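PDB 6DGM: phosphoglycerol transferase GacH from Streptococcus pyogenes MGAS5005, which probably transfers glycerol phosphate groups onto the rhamnose polysaccharide of the streptococcal cell wall, using this manganese-containing soluble domain of a membrane protein. Local coordinates for residues A[45-50]-A[269-274]; A[205-210]-A[239-244]; A[83-88]-A[274-279]; A[90-95]-A[309-314]; A[77-82]-A[288-293]. All coordinates share one frame; numbering follows the deposited sequence.

Contact 1: residues A[45-50]-A[269-274]; sequences LSESLS and GDHLPG. With MN (manganese (II) ion), chain C; 1GP (sn-glycerol-1-phosphate), chain D.
D270 leans across to the 45-50 segment and meets L45 along its stem and the turn and metal at its tip. Its CB lies 3.7 Å from L45 CD2, and the same methyl packs on D270 CG, so leucine gives the stem of the acid an apolar wall. At the tip the oxygens divide their work. OD1 accepts a nearly straight bond from S48 N (2.7 Å, 166°) on the syn side, slightly out of the carboxylate plane, while OD2 binds the manganese ion at 2.1 Å. E47 holds the metal with both oxygens, OE1 at 2.2 Å and OE2 at 2.3 Å, and its carboxylate stands 76° from that of D270. H271 adds NE2, with its ring fixed from the far side by ND1 donating to L272 O at 2.8 Å. S48, third residue of a type II turn from S46 to L49, also donates from OG to the anti lone pair of E47 OE1, a short side chain suited to bracing its neighbour. T89 and the ligand's O2P complete the coordination. Two acidic groups should offset much of the metal charge, and the manganese would be expected to draw electron density from the bound phosphate, as in the alkaline phosphatase superfamily.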
# COMPACT_ATOMS: atom_id res chain seq x y z
N LEU A 45 0.69 2.26 -5.55
CA LEU A 45 0.33 3.41 -4.73
C LEU A 45 -0.14 4.49 -5.68
O LEU A 45 0.65 5.02 -6.46
CB LEU A 45 1.53 3.84 -3.91
CG LEU A 45 1.32 4.95 -2.86
CD1 LEU A 45 2.53 5.09 -1.93
CD2 LEU A 45 0.98 6.30 -3.51
N SER A 46 -1.43 4.79 -5.64
CA SER A 46 -2.07 5.76 -6.52
C SER A 46 -2.15 7.08 -5.75
O SER A 46 -3.01 7.26 -4.88
CB SER A 46 -3.45 5.25 -6.94
OG SER A 46 -4.06 6.13 -7.87
N GLU A 47 -1.21 7.97 -6.04
CA GLU A 47 -1.02 9.19 -5.27
C GLU A 47 -2.31 9.96 -5.09
O GLU A 47 -2.98 10.32 -6.05
CB GLU A 47 0.01 10.05 -6.02
CG GLU A 47 0.27 11.44 -5.41
CD GLU A 47 0.67 11.37 -3.96
OE1 GLU A 47 -0.08 11.90 -3.12
OE2 GLU A 47 1.73 10.79 -3.66
N SER A 48 -2.64 10.21 -3.84
CA SER A 48 -3.75 11.07 -3.44
C SER A 48 -5.11 10.56 -3.90
O SER A 48 -6.07 11.34 -3.90
CB SER A 48 -3.53 12.51 -3.91
OG SER A 48 -2.45 13.11 -3.22
N LEU A 49 -5.26 9.29 -4.25
CA LEU A 49 -6.54 8.81 -4.75
C LEU A 49 -7.52 8.47 -3.63
O LEU A 49 -7.28 7.59 -2.80
CB LEU A 49 -6.34 7.60 -5.67
CG LEU A 49 -7.66 7.12 -6.29
CD1 LEU A 49 -7.47 6.77 -7.74
CD2 LEU A 49 -8.26 5.95 -5.51
N SER A 50 -8.69 9.10 -3.66
CA SER A 50 -9.71 8.81 -2.67
C SER A 50 -11.04 9.37 -3.17
O SER A 50 -11.11 10.54 -3.58
CB SER A 50 -9.35 9.40 -1.30
OG SER A 50 -10.19 8.88 -0.28
N GLY A 269 -5.03 4.33 -2.61
CA GLY A 269 -4.62 5.70 -2.42
C GLY A 269 -3.87 5.84 -1.11
O GLY A 269 -4.24 5.25 -0.08
N ASP A 270 -2.79 6.63 -1.13
CA ASP A 270 -1.96 6.76 0.07
C ASP A 270 -2.60 7.63 1.15
O ASP A 270 -2.41 7.37 2.34
CB ASP A 270 -0.54 7.22 -0.27
CG ASP A 270 -0.48 8.51 -1.09
OD1 ASP A 270 -1.50 8.95 -1.68
OD2 ASP A 270 0.61 9.13 -1.13
N HIS A 271 -3.30 8.69 0.75
CA HIS A 271 -3.94 9.64 1.66
C HIS A 271 -4.87 10.48 0.79
O HIS A 271 -4.76 10.47 -0.45
CB HIS A 271 -2.90 10.57 2.34
CG HIS A 271 -1.94 11.17 1.36
ND1 HIS A 271 -2.29 12.21 0.52
CD2 HIS A 271 -0.66 10.84 1.05
CE1 HIS A 271 -1.26 12.49 -0.26
NE2 HIS A 271 -0.26 11.68 0.04
N LEU A 272 -5.78 11.20 1.44
CA LEU A 272 -6.62 12.14 0.72
C LEU A 272 -5.77 13.29 0.18
O LEU A 272 -4.73 13.62 0.75
CB LEU A 272 -7.68 12.73 1.66
CG LEU A 272 -9.01 11.98 1.71
CD1 LEU A 272 -8.91 10.65 2.43
CD2 LEU A 272 -10.09 12.83 2.33
N PRO A 273 -6.20 13.92 -0.91
CA PRO A 273 -5.56 15.17 -1.34
C PRO A 273 -5.76 16.25 -0.30
O PRO A 273 -6.82 16.34 0.34
CB PRO A 273 -6.30 15.51 -2.63
CG PRO A 273 -7.68 14.95 -2.41
CD PRO A 273 -7.43 13.64 -1.69
N GLY A 274 -4.75 17.11 -0.15
CA GLY A 274 -4.80 18.16 0.85
C GLY A 274 -5.50 19.39 0.31
O GLY A 274 -4.89 20.46 0.16
MN MN C . 1.17 11.09 -1.46
C3 1GP D . 7.18 12.51 -4.50
O3 1GP D . 6.16 10.53 -3.51
C2 1GP D . 6.54 11.90 -3.27
O2 1GP D . 8.46 11.95 -4.79
C1 1GP D . 5.33 12.71 -2.83
O1P 1GP D . 4.93 12.31 -1.51
O2P 1GP D . 2.37 12.99 -1.25
O3P 1GP D . 4.08 12.88 0.74
O4P 1GP D . 4.24 14.71 -1.02
P 1GP D . 3.83 13.23 -0.74

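Contact 2: residues A[205-210]-A[239-244]; sequences TMQNHI and ARLLSF. With 1GP (sn-glycerol-1-phosphate), chain D.
N208 rests its amide on the helical turn that carries L241 and L242. OD1 lies 3.3 Å from L241 CB, the two side chains running past one another in opposite senses, and ND2 sits 3.8 Å from the L242 CD2 methyl. Beside it Q207 reaches out: CG anti to the backbone N (chi1 -178°) starts an extended chain toward the helix, and NE2 lies 3.3 Å from L241 O. These two amides are tied together: Q207 NE2 donates to N208 OD1 (3.0 Å), the donor tilted 30° from the carbonyl plane. Further out, the N-H of D182 marks OE1 of Q207 as an acceptor; NE2 is therefore the donor to N208 OD1, which orients N208 in turn, and the bond of N208 ND2 to T245 OG1 is consistent with this. Amides suit this place because they can serve buried donors and acceptors at once. Both residues are the middle of a type I turn from M206 to H209, whose ends face the ligand. H209 NE2 donates to phosphate oxygen O4P of the glycerol phosphate at 2.9 Å, in the plane of the ring, and H209 ND1 is bound to I210 O at 2.6 Å; M206 SD touches ligand atom C3 at 3.9 Å. The turn thus leaves strand 200-204 with its back against helix 229-257, near the start of helix 182-192, while V176 of strand 175-176 packs on Q207, L241 and F244.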
# COMPACT_ATOMS: atom_id res chain seq x y z
N THR A 205 2.73 6.46 -8.09
CA THR A 205 2.36 7.37 -9.16
C THR A 205 2.63 8.82 -8.76
O THR A 205 3.00 9.12 -7.61
CB THR A 205 0.90 7.22 -9.58
OG1 THR A 205 0.04 7.70 -8.54
CG2 THR A 205 0.57 5.76 -9.91
N MET A 206 2.44 9.72 -9.72
CA MET A 206 2.56 11.15 -9.47
C MET A 206 1.44 12.00 -10.04
O MET A 206 1.31 13.16 -9.62
CB MET A 206 3.89 11.68 -10.03
CG MET A 206 5.05 11.63 -9.07
SD MET A 206 4.77 12.67 -7.61
CE MET A 206 5.54 14.21 -8.06
N GLN A 207 0.63 11.48 -10.97
CA GLN A 207 -0.31 12.34 -11.70
C GLN A 207 -1.14 13.22 -10.77
O GLN A 207 -1.30 14.42 -11.03
CB GLN A 207 -1.22 11.50 -12.57
CG GLN A 207 -2.19 12.32 -13.39
CD GLN A 207 -3.21 11.46 -14.06
OE1 GLN A 207 -2.89 10.74 -15.00
NE2 GLN A 207 -4.44 11.47 -13.54
N ASN A 208 -1.73 12.64 -9.72
CA ASN A 208 -2.72 13.33 -8.90
C ASN A 208 -2.12 13.99 -7.67
O ASN A 208 -2.85 14.37 -6.75
CB ASN A 208 -3.87 12.38 -8.59
CG ASN A 208 -4.56 11.94 -9.85
OD1 ASN A 208 -4.56 12.68 -10.83
ND2 ASN A 208 -5.07 10.71 -9.89
N HIS A 209 -0.81 14.19 -7.67
CA HIS A 209 -0.15 14.98 -6.64
C HIS A 209 -0.48 16.45 -6.80
O HIS A 209 -0.56 16.97 -7.91
CB HIS A 209 1.37 14.79 -6.77
CG HIS A 209 2.13 15.19 -5.55
ND1 HIS A 209 2.36 16.50 -5.21
CD2 HIS A 209 2.74 14.44 -4.60
CE1 HIS A 209 3.07 16.55 -4.09
NE2 HIS A 209 3.30 15.31 -3.70
N ILE A 210 -0.63 17.14 -5.68
CA ILE A 210 -0.76 18.59 -5.64
C ILE A 210 0.41 19.22 -6.40
O ILE A 210 1.52 18.73 -6.32
CB ILE A 210 -0.85 19.06 -4.18
CG1 ILE A 210 -1.25 20.54 -4.09
CG2 ILE A 210 0.49 18.80 -3.46
CD1 ILE A 210 -1.44 21.00 -2.65
N ALA A 239 -11.02 16.21 -9.27
CA ALA A 239 -12.02 15.25 -9.73
C ALA A 239 -11.85 14.95 -11.22
O ALA A 239 -12.01 13.80 -11.65
CB ALA A 239 -13.43 15.76 -9.45
N ARG A 240 -11.54 15.97 -12.01
CA ARG A 240 -11.26 15.76 -13.43
C ARG A 240 -10.07 14.83 -13.61
O ARG A 240 -10.12 13.90 -14.42
CB ARG A 240 -11.02 17.10 -14.12
CG ARG A 240 -12.28 17.91 -14.26
CD ARG A 240 -11.97 19.35 -14.62
NE ARG A 240 -13.21 20.08 -14.83
CZ ARG A 240 -13.29 21.40 -14.95
NH1 ARG A 240 -12.21 22.15 -14.87
NH2 ARG A 240 -14.48 21.96 -15.13
N LEU A 241 -8.99 15.06 -12.86
CA LEU A 241 -7.82 14.20 -12.94
C LEU A 241 -8.15 12.77 -12.52
O LEU A 241 -7.69 11.81 -13.15
CB LEU A 241 -6.69 14.79 -12.11
CG LEU A 241 -6.08 16.06 -12.70
CD1 LEU A 241 -5.15 16.72 -11.68
CD2 LEU A 241 -5.30 15.78 -13.96
N LEU A 242 -8.99 12.60 -11.49
CA LEU A 242 -9.39 11.26 -11.10
C LEU A 242 -10.10 10.53 -12.24
O LEU A 242 -9.96 9.31 -12.40
CB LEU A 242 -10.32 11.27 -9.89
CG LEU A 242 -9.71 11.45 -8.51
CD1 LEU A 242 -10.79 11.16 -7.46
CD2 LEU A 242 -8.49 10.59 -8.25
N SER A 243 -10.90 11.27 -13.02
CA SER A 243 -11.64 10.64 -14.11
C SER A 243 -10.70 9.98 -15.12
O SER A 243 -11.04 8.94 -15.70
CB SER A 243 -12.59 11.65 -14.77
OG SER A 243 -11.91 12.45 -15.73
N PHE A 244 -9.53 10.58 -15.36
CA PHE A 244 -8.54 9.96 -16.25
C PHE A 244 -7.93 8.73 -15.59
O PHE A 244 -7.82 7.67 -16.20
CB PHE A 244 -7.42 10.94 -16.62
CG PHE A 244 -7.85 12.06 -17.52
CD1 PHE A 244 -7.97 11.85 -18.88
CD2 PHE A 244 -8.09 13.33 -17.02
CE1 PHE A 244 -8.37 12.88 -19.74
CE2 PHE A 244 -8.50 14.36 -17.87
CZ PHE A 244 -8.63 14.14 -19.22
C3 1GP D . 7.18 12.51 -4.50
O3 1GP D . 6.16 10.53 -3.51
C2 1GP D . 6.54 11.90 -3.27
O2 1GP D . 8.46 11.95 -4.79
C1 1GP D . 5.33 12.71 -2.83
O1P 1GP D . 4.93 12.31 -1.51
O2P 1GP D . 2.37 12.99 -1.25
O3P 1GP D . 4.08 12.88 0.74
O4P 1GP D . 4.24 14.71 -1.02
P 1GP D . 3.83 13.23 -0.74

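Contact 3: residues A[83-88]-A[274-279]; sequences DSYGGG and GLYPDS. With 1GP (sn-glycerol-1-phosphate), chain D.
The hydroxyl of Y85 accepts from Y276 N at 2.9 Å, a rather bent bond (136°), and also lies 2.8 Å from Y276 O. CG of Y85 is anti to the backbone N (chi1 175°), starting the ring across to the 274-279 segment, where Y85 CZ packs 3.8 Å from G274 CA. Tyrosine suits this position because its ring carbons can pack beside a glycine backbone while its tip serves a polar one; K288 adds a cation-pi contact to the same ring. G86 and G274 pass closely, their CA atoms 3.8 Å apart, and the positive phi of G86 (70°) is easily adopted by glycine. A water accepts from G274 N at 2.8 Å and donates only weakly to G86 O. Within the 83-88 segment, S84 OG donates to G87 O at 2.6 Å, holding the glycine-rich loop in shape. G88, the N-cap of helix 89-98, presents its N to phosphate oxygen O3P of the ligand at 2.9 Å, and T89 N also bonds the ligand. A phosphate held by backbone N-H groups at a helix start is a recurrent anion-binding arrangement, and this one forms part of the glycerol-phosphate pocket beside the manganese, in a domain of the alkaline phosphatase clan.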
# COMPACT_ATOMS: atom_id res chain seq x y z
N ASP A 83 -2.28 7.16 7.62
CA ASP A 83 -1.69 7.80 8.78
C ASP A 83 -1.57 9.31 8.66
O ASP A 83 -1.23 9.95 9.66
CB ASP A 83 -0.31 7.21 9.05
CG ASP A 83 -0.38 5.75 9.40
OD1 ASP A 83 -0.82 5.45 10.52
OD2 ASP A 83 -0.06 4.91 8.54
N SER A 84 -1.85 9.88 7.49
CA SER A 84 -1.65 11.31 7.31
C SER A 84 -2.62 11.84 6.27
O SER A 84 -3.40 11.10 5.68
CB SER A 84 -0.18 11.60 7.00
OG SER A 84 0.30 10.73 6.00
N TYR A 85 -2.59 13.17 6.10
CA TYR A 85 -3.49 13.89 5.21
C TYR A 85 -2.66 14.82 4.35
O TYR A 85 -1.81 15.55 4.86
CB TYR A 85 -4.50 14.70 6.04
CG TYR A 85 -5.40 15.60 5.22
CD1 TYR A 85 -6.44 15.07 4.47
CD2 TYR A 85 -5.23 16.97 5.24
CE1 TYR A 85 -7.28 15.90 3.72
CE2 TYR A 85 -6.06 17.80 4.51
CZ TYR A 85 -7.08 17.25 3.75
OH TYR A 85 -7.91 18.08 3.03
N GLY A 86 -2.89 14.76 3.03
CA GLY A 86 -2.21 15.63 2.09
C GLY A 86 -0.74 15.35 1.91
O GLY A 86 -0.02 16.17 1.35
N GLY A 87 -0.28 14.19 2.35
CA GLY A 87 1.13 13.84 2.26
C GLY A 87 1.37 12.62 3.11
O GLY A 87 0.46 12.11 3.76
N GLY A 88 2.61 12.14 3.08
CA GLY A 88 2.99 10.95 3.81
C GLY A 88 3.18 9.71 2.98
O GLY A 88 3.32 8.62 3.54
N GLY A 274 -4.75 17.11 -0.15
CA GLY A 274 -4.80 18.16 0.85
C GLY A 274 -5.50 19.39 0.31
O GLY A 274 -4.89 20.46 0.16
N LEU A 275 -6.77 19.23 -0.04
CA LEU A 275 -7.54 20.35 -0.55
C LEU A 275 -8.82 20.64 0.21
O LEU A 275 -9.42 21.69 -0.03
CB LEU A 275 -7.89 20.16 -2.03
CG LEU A 275 -8.71 18.91 -2.40
CD1 LEU A 275 -10.20 19.08 -2.18
CD2 LEU A 275 -8.41 18.52 -3.85
N TYR A 276 -9.23 19.76 1.14
CA TYR A 276 -10.48 19.96 1.84
C TYR A 276 -10.25 20.69 3.16
O TYR A 276 -9.31 20.36 3.88
CB TYR A 276 -11.11 18.61 2.19
CG TYR A 276 -11.39 17.66 1.05
CD1 TYR A 276 -12.54 17.81 0.28
CD2 TYR A 276 -10.54 16.60 0.77
CE1 TYR A 276 -12.83 16.94 -0.74
CE2 TYR A 276 -10.82 15.71 -0.27
CZ TYR A 276 -11.97 15.89 -1.03
OH TYR A 276 -12.26 15.00 -2.04
N PRO A 277 -11.11 21.64 3.50
CA PRO A 277 -11.13 22.14 4.88
C PRO A 277 -11.76 21.11 5.80
O PRO A 277 -12.52 20.24 5.37
CB PRO A 277 -12.00 23.40 4.78
CG PRO A 277 -12.93 23.11 3.66
CD PRO A 277 -12.16 22.25 2.67
N ASP A 278 -11.42 21.20 7.09
CA ASP A 278 -11.97 20.23 8.04
C ASP A 278 -13.50 20.24 8.04
O ASP A 278 -14.12 19.20 8.29
CB ASP A 278 -11.46 20.50 9.46
CG ASP A 278 -10.06 19.95 9.70
OD1 ASP A 278 -9.51 19.23 8.83
OD2 ASP A 278 -9.51 20.24 10.78
N SER A 279 -14.11 21.38 7.75
CA SER A 279 -15.57 21.46 7.73
C SER A 279 -16.17 20.49 6.72
O SER A 279 -17.32 20.07 6.88
CB SER A 279 -15.99 22.88 7.38
OG SER A 279 -15.65 23.14 6.03
C3 1GP D . 7.18 12.51 -4.50
O3 1GP D . 6.16 10.53 -3.51
C2 1GP D . 6.54 11.90 -3.27
O2 1GP D . 8.46 11.95 -4.79
C1 1GP D . 5.33 12.71 -2.83
O1P 1GP D . 4.93 12.31 -1.51
O2P 1GP D . 2.37 12.99 -1.25
O3P 1GP D . 4.08 12.88 0.74
O4P 1GP D . 4.24 14.71 -1.02
P 1GP D . 3.83 13.23 -0.74
O HOH W 1 -2.20 17.04 -1.18

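Contact 4: residues A[90-95]-A[309-314]; sequences ANMEFQ and INSSDF
S311 points its hydroxyl at the stem of Q95, with OG 3.2 Å from Q95 CB and 3.3 Å from Q95 CD. Chi1 of 61° sets that OG between the backbone N and carbonyl carbon of S311, turned toward Q95 CB. Q95 has CG anti to its own carbonyl carbon (chi1 -67°) and an extended chain beyond, which ends in an amide with several partners. NE2 turns back to N91 O (3.1 Å), arriving well above the carbonyl plane and from the face opposite to Q95 N. D83 OD2 and F102 N engage NE2 and OE1 respectively, making a long amide apt here. M92, bent at chi2 and chi3, offers CG to S311 OG at 3.9 Å. Small S312 permits close backbone approach: its CA makes a straight C-H contact to Q95 O, 3.5 Å. Helix 89-98 thereby packs on the link between edge strand 308-310 and helix 314-321, with M80 of strand 77-81 touching both M92 and S311.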
# COMPACT_ATOMS: atom_id res chain seq x y z
N ALA A 90 5.54 8.04 1.40
CA ALA A 90 6.57 7.05 1.67
C ALA A 90 6.33 6.27 2.96
O ALA A 90 6.82 5.13 3.09
CB ALA A 90 7.93 7.75 1.70
N ASN A 91 5.56 6.84 3.90
CA ASN A 91 5.26 6.11 5.13
C ASN A 91 4.24 5.01 4.87
O ASN A 91 4.36 3.91 5.42
CB ASN A 91 4.78 7.07 6.21
CG ASN A 91 5.88 7.97 6.69
OD1 ASN A 91 7.04 7.59 6.68
ND2 ASN A 91 5.52 9.18 7.10
N MET A 92 3.23 5.28 4.04
CA MET A 92 2.33 4.20 3.64
C MET A 92 3.07 3.15 2.83
O MET A 92 2.90 1.94 3.03
CB MET A 92 1.13 4.77 2.88
CG MET A 92 -0.08 5.08 3.78
SD MET A 92 0.22 6.18 5.17
CE MET A 92 0.44 7.74 4.33
N GLU A 93 3.95 3.61 1.94
CA GLU A 93 4.75 2.71 1.11
C GLU A 93 5.56 1.74 1.97
O GLU A 93 5.53 0.53 1.75
CB GLU A 93 5.67 3.58 0.27
CG GLU A 93 6.42 2.87 -0.85
CD GLU A 93 7.42 3.82 -1.48
OE1 GLU A 93 7.12 5.03 -1.53
OE2 GLU A 93 8.52 3.38 -1.88
N PHE A 94 6.30 2.27 2.95
CA PHE A 94 7.08 1.43 3.86
C PHE A 94 6.21 0.37 4.52
O PHE A 94 6.60 -0.80 4.64
CB PHE A 94 7.70 2.32 4.95
CG PHE A 94 8.35 1.57 6.09
CD1 PHE A 94 7.60 1.10 7.16
CD2 PHE A 94 9.72 1.36 6.10
CE1 PHE A 94 8.19 0.42 8.23
CE2 PHE A 94 10.33 0.69 7.17
CZ PHE A 94 9.57 0.20 8.22
N GLN A 95 5.02 0.75 4.96
CA GLN A 95 4.14 -0.18 5.65
C GLN A 95 3.65 -1.28 4.71
O GLN A 95 3.53 -2.45 5.11
CB GLN A 95 2.97 0.58 6.26
CG GLN A 95 3.39 1.52 7.38
CD GLN A 95 2.25 2.29 7.91
OE1 GLN A 95 1.52 1.81 8.78
NE2 GLN A 95 2.04 3.50 7.39
N ILE A 309 -8.99 -1.66 6.51
CA ILE A 309 -7.70 -2.21 6.92
C ILE A 309 -6.67 -1.09 6.86
O ILE A 309 -6.96 0.04 6.44
CB ILE A 309 -7.27 -3.40 6.06
CG1 ILE A 309 -7.04 -2.99 4.60
CG2 ILE A 309 -8.33 -4.53 6.15
CD1 ILE A 309 -6.66 -4.18 3.71
N ASN A 310 -5.47 -1.41 7.32
CA ASN A 310 -4.35 -0.48 7.33
C ASN A 310 -3.42 -0.81 6.17
O ASN A 310 -3.42 -1.92 5.65
CB ASN A 310 -3.58 -0.67 8.63
CG ASN A 310 -2.90 0.59 9.10
OD1 ASN A 310 -3.48 1.68 9.07
ND2 ASN A 310 -1.65 0.46 9.53
N SER A 311 -2.58 0.16 5.80
CA SER A 311 -1.60 -0.08 4.74
C SER A 311 -0.68 -1.25 5.09
O SER A 311 -0.25 -2.00 4.20
CB SER A 311 -0.77 1.18 4.47
OG SER A 311 -0.03 1.63 5.60
N SER A 312 -0.36 -1.43 6.37
CA SER A 312 0.52 -2.49 6.81
C SER A 312 -0.10 -3.87 6.65
O SER A 312 0.63 -4.87 6.73
CB SER A 312 0.91 -2.26 8.27
OG SER A 312 -0.26 -2.14 9.07
N ASP A 313 -1.41 -3.96 6.43
CA ASP A 313 -2.12 -5.22 6.31
C ASP A 313 -2.13 -5.78 4.89
O ASP A 313 -2.62 -6.89 4.69
CB ASP A 313 -3.59 -5.03 6.71
CG ASP A 313 -3.80 -4.78 8.19
OD1 ASP A 313 -3.08 -5.37 9.02
OD2 ASP A 313 -4.70 -3.96 8.51
N PHE A 314 -1.63 -5.02 3.90
CA PHE A 314 -1.85 -5.43 2.52
C PHE A 314 -1.21 -6.78 2.21
O PHE A 314 -1.80 -7.59 1.50
CB PHE A 314 -1.34 -4.38 1.54
CG PHE A 314 -2.25 -3.17 1.40
CD1 PHE A 314 -3.62 -3.25 1.58
CD2 PHE A 314 -1.71 -1.96 1.08
CE1 PHE A 314 -4.42 -2.12 1.45
CE2 PHE A 314 -2.50 -0.82 0.94
CZ PHE A 314 -3.85 -0.90 1.11

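Contact 5: residues A[77-82]-A[288-293]; sequences AGLMQS and KYLTDY
Strands 77-81 and 290-293 run antiparallel, the N-to-C directions of these short segments 143° apart, with G78-Y293 and M80-T291 as hydrogen-bonded pairs and L79-D292 and Q81-L290 as non-hydrogen-bonded ones. M80 N donates to T291 O at 2.8 Å, and beyond the strand S82 N continues the ladder to Y289 O (2.7 Å, 175°). On the face shared by M80, T291 and Y293, chi1 of the tyrosine at 86° places CG between its backbone N and carbonyl carbon, and the ring lies against A77 and G78. A77 CA lies over that ring in a CH-pi contact, 4.2 Å from its centroid, and G78 N is 3.3 Å above it toward the rim. Glycine suits position 78 because a bare backbone accepts the ring so closely. M80 runs next to T291 in the same direction, M80 CE 3.4 Å from T291 OG1. Q81 and L290 occupy the reverse face, where L290 CD2 touches Q81 CA at 3.9 Å. The polar tips are bound elsewhere: T291 OG1 to G269 O, Y293 OH to H306 O. Backbone bonds therefore carry the pairing, while side-chain hydroxyls bond to neighbouring strands and loops; S82, whose OG bonds the main-chain O of D270, is placed to act as a second-shell residue of the manganese site.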
# COMPACT_ATOMS: atom_id res chain seq x y z
N ALA A 77 -11.75 -5.70 -1.50
CA ALA A 77 -11.62 -4.26 -1.62
C ALA A 77 -12.31 -3.59 -0.44
O ALA A 77 -13.14 -4.19 0.24
CB ALA A 77 -12.23 -3.75 -2.92
N GLY A 78 -11.98 -2.32 -0.24
CA GLY A 78 -12.60 -1.58 0.83
C GLY A 78 -11.94 -0.23 1.04
O GLY A 78 -11.53 0.43 0.09
N LEU A 79 -11.83 0.15 2.31
CA LEU A 79 -11.18 1.38 2.71
C LEU A 79 -9.88 1.06 3.44
O LEU A 79 -9.80 0.07 4.18
CB LEU A 79 -12.09 2.19 3.64
CG LEU A 79 -13.47 2.50 3.07
CD1 LEU A 79 -14.30 3.26 4.09
CD2 LEU A 79 -13.36 3.30 1.80
N MET A 80 -8.89 1.91 3.22
CA MET A 80 -7.62 1.85 3.91
C MET A 80 -7.50 3.05 4.84
O MET A 80 -7.71 4.19 4.41
CB MET A 80 -6.47 1.90 2.91
CG MET A 80 -5.11 1.64 3.52
SD MET A 80 -3.78 2.34 2.55
CE MET A 80 -3.89 4.08 3.02
N GLN A 81 -7.13 2.80 6.08
CA GLN A 81 -6.84 3.89 6.99
C GLN A 81 -5.44 4.42 6.68
O GLN A 81 -4.46 3.66 6.65
CB GLN A 81 -6.92 3.46 8.44
CG GLN A 81 -6.72 4.62 9.38
CD GLN A 81 -7.08 4.29 10.79
OE1 GLN A 81 -8.26 4.14 11.12
NE2 GLN A 81 -6.07 4.17 11.64
N SER A 82 -5.34 5.72 6.43
CA SER A 82 -4.06 6.37 6.19
C SER A 82 -3.60 7.04 7.48
O SER A 82 -4.41 7.47 8.30
CB SER A 82 -4.21 7.44 5.11
OG SER A 82 -3.00 8.14 4.89
N LYS A 288 -11.45 11.86 6.82
CA LYS A 288 -10.24 12.57 6.41
C LYS A 288 -9.07 11.63 6.19
O LYS A 288 -8.09 12.03 5.54
CB LYS A 288 -9.92 13.63 7.46
CG LYS A 288 -8.75 14.53 7.15
CD LYS A 288 -8.69 15.66 8.19
CE LYS A 288 -7.39 16.43 8.11
NZ LYS A 288 -7.37 17.53 9.14
N TYR A 289 -9.15 10.38 6.69
CA TYR A 289 -8.03 9.45 6.65
C TYR A 289 -8.39 8.10 6.04
O TYR A 289 -7.68 7.12 6.26
CB TYR A 289 -7.46 9.25 8.06
CG TYR A 289 -6.97 10.55 8.65
CD1 TYR A 289 -5.70 11.03 8.37
CD2 TYR A 289 -7.80 11.34 9.46
CE1 TYR A 289 -5.25 12.22 8.89
CE2 TYR A 289 -7.35 12.55 9.98
CZ TYR A 289 -6.08 12.99 9.69
OH TYR A 289 -5.63 14.18 10.19
N LEU A 290 -9.45 8.04 5.23
CA LEU A 290 -9.90 6.78 4.65
C LEU A 290 -9.86 6.86 3.13
O LEU A 290 -10.68 7.55 2.51
CB LEU A 290 -11.31 6.42 5.14
CG LEU A 290 -11.40 6.07 6.62
CD1 LEU A 290 -12.84 5.95 7.06
CD2 LEU A 290 -10.63 4.77 6.91
N THR A 291 -8.93 6.11 2.53
CA THR A 291 -8.80 6.03 1.08
C THR A 291 -9.36 4.69 0.58
O THR A 291 -9.75 3.82 1.36
CB THR A 291 -7.33 6.13 0.68
OG1 THR A 291 -6.64 4.95 1.13
CG2 THR A 291 -6.66 7.36 1.28
N ASP A 292 -9.38 4.54 -0.75
CA ASP A 292 -9.84 3.31 -1.39
C ASP A 292 -8.71 2.34 -1.65
O ASP A 292 -7.59 2.75 -1.95
CB ASP A 292 -10.49 3.67 -2.73
CG ASP A 292 -11.67 4.60 -2.56
OD1 ASP A 292 -11.45 5.84 -2.51
OD2 ASP A 292 -12.81 4.09 -2.43
N TYR A 293 -9.00 1.05 -1.53
CA TYR A 293 -8.06 0.02 -1.96
C TYR A 293 -8.81 -1.13 -2.62
O TYR A 293 -9.99 -1.37 -2.37
CB TYR A 293 -7.19 -0.53 -0.80
CG TYR A 293 -7.86 -1.66 -0.04
CD1 TYR A 293 -7.68 -2.98 -0.43
CD2 TYR A 293 -8.69 -1.42 1.06
CE1 TYR A 293 -8.31 -4.01 0.23
CE2 TYR A 293 -9.32 -2.45 1.73
CZ TYR A 293 -9.12 -3.75 1.31
OH TYR A 293 -9.73 -4.80 1.95

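Contacts 1, 2 and 3 converge on the glycerol phosphate: the first through the metal, the second through H209 and the third through a glycine-rich loop that shares G274 with contact 1. Contact 1 is wholly buried and ionic, and contacts 2 and 4 are buried too, whereas contact 5 is partly so and contact 3, also partly buried, is mostly backbone, one tyrosine and a water. Contacts 4 and 5 lie toward the 308-310 edge of the sheet, whose central strands 40-46 and 263-269 lead into contact 1; contact 5 is strand pairing, contact 4 helix packing through side-chain stems and a CA-H...O contact. Contact 5 is hydrogen-bonded to contact 1. Contact 2 touches contact 1 through T205 and N208 but stays clear of contacts 4 and 5.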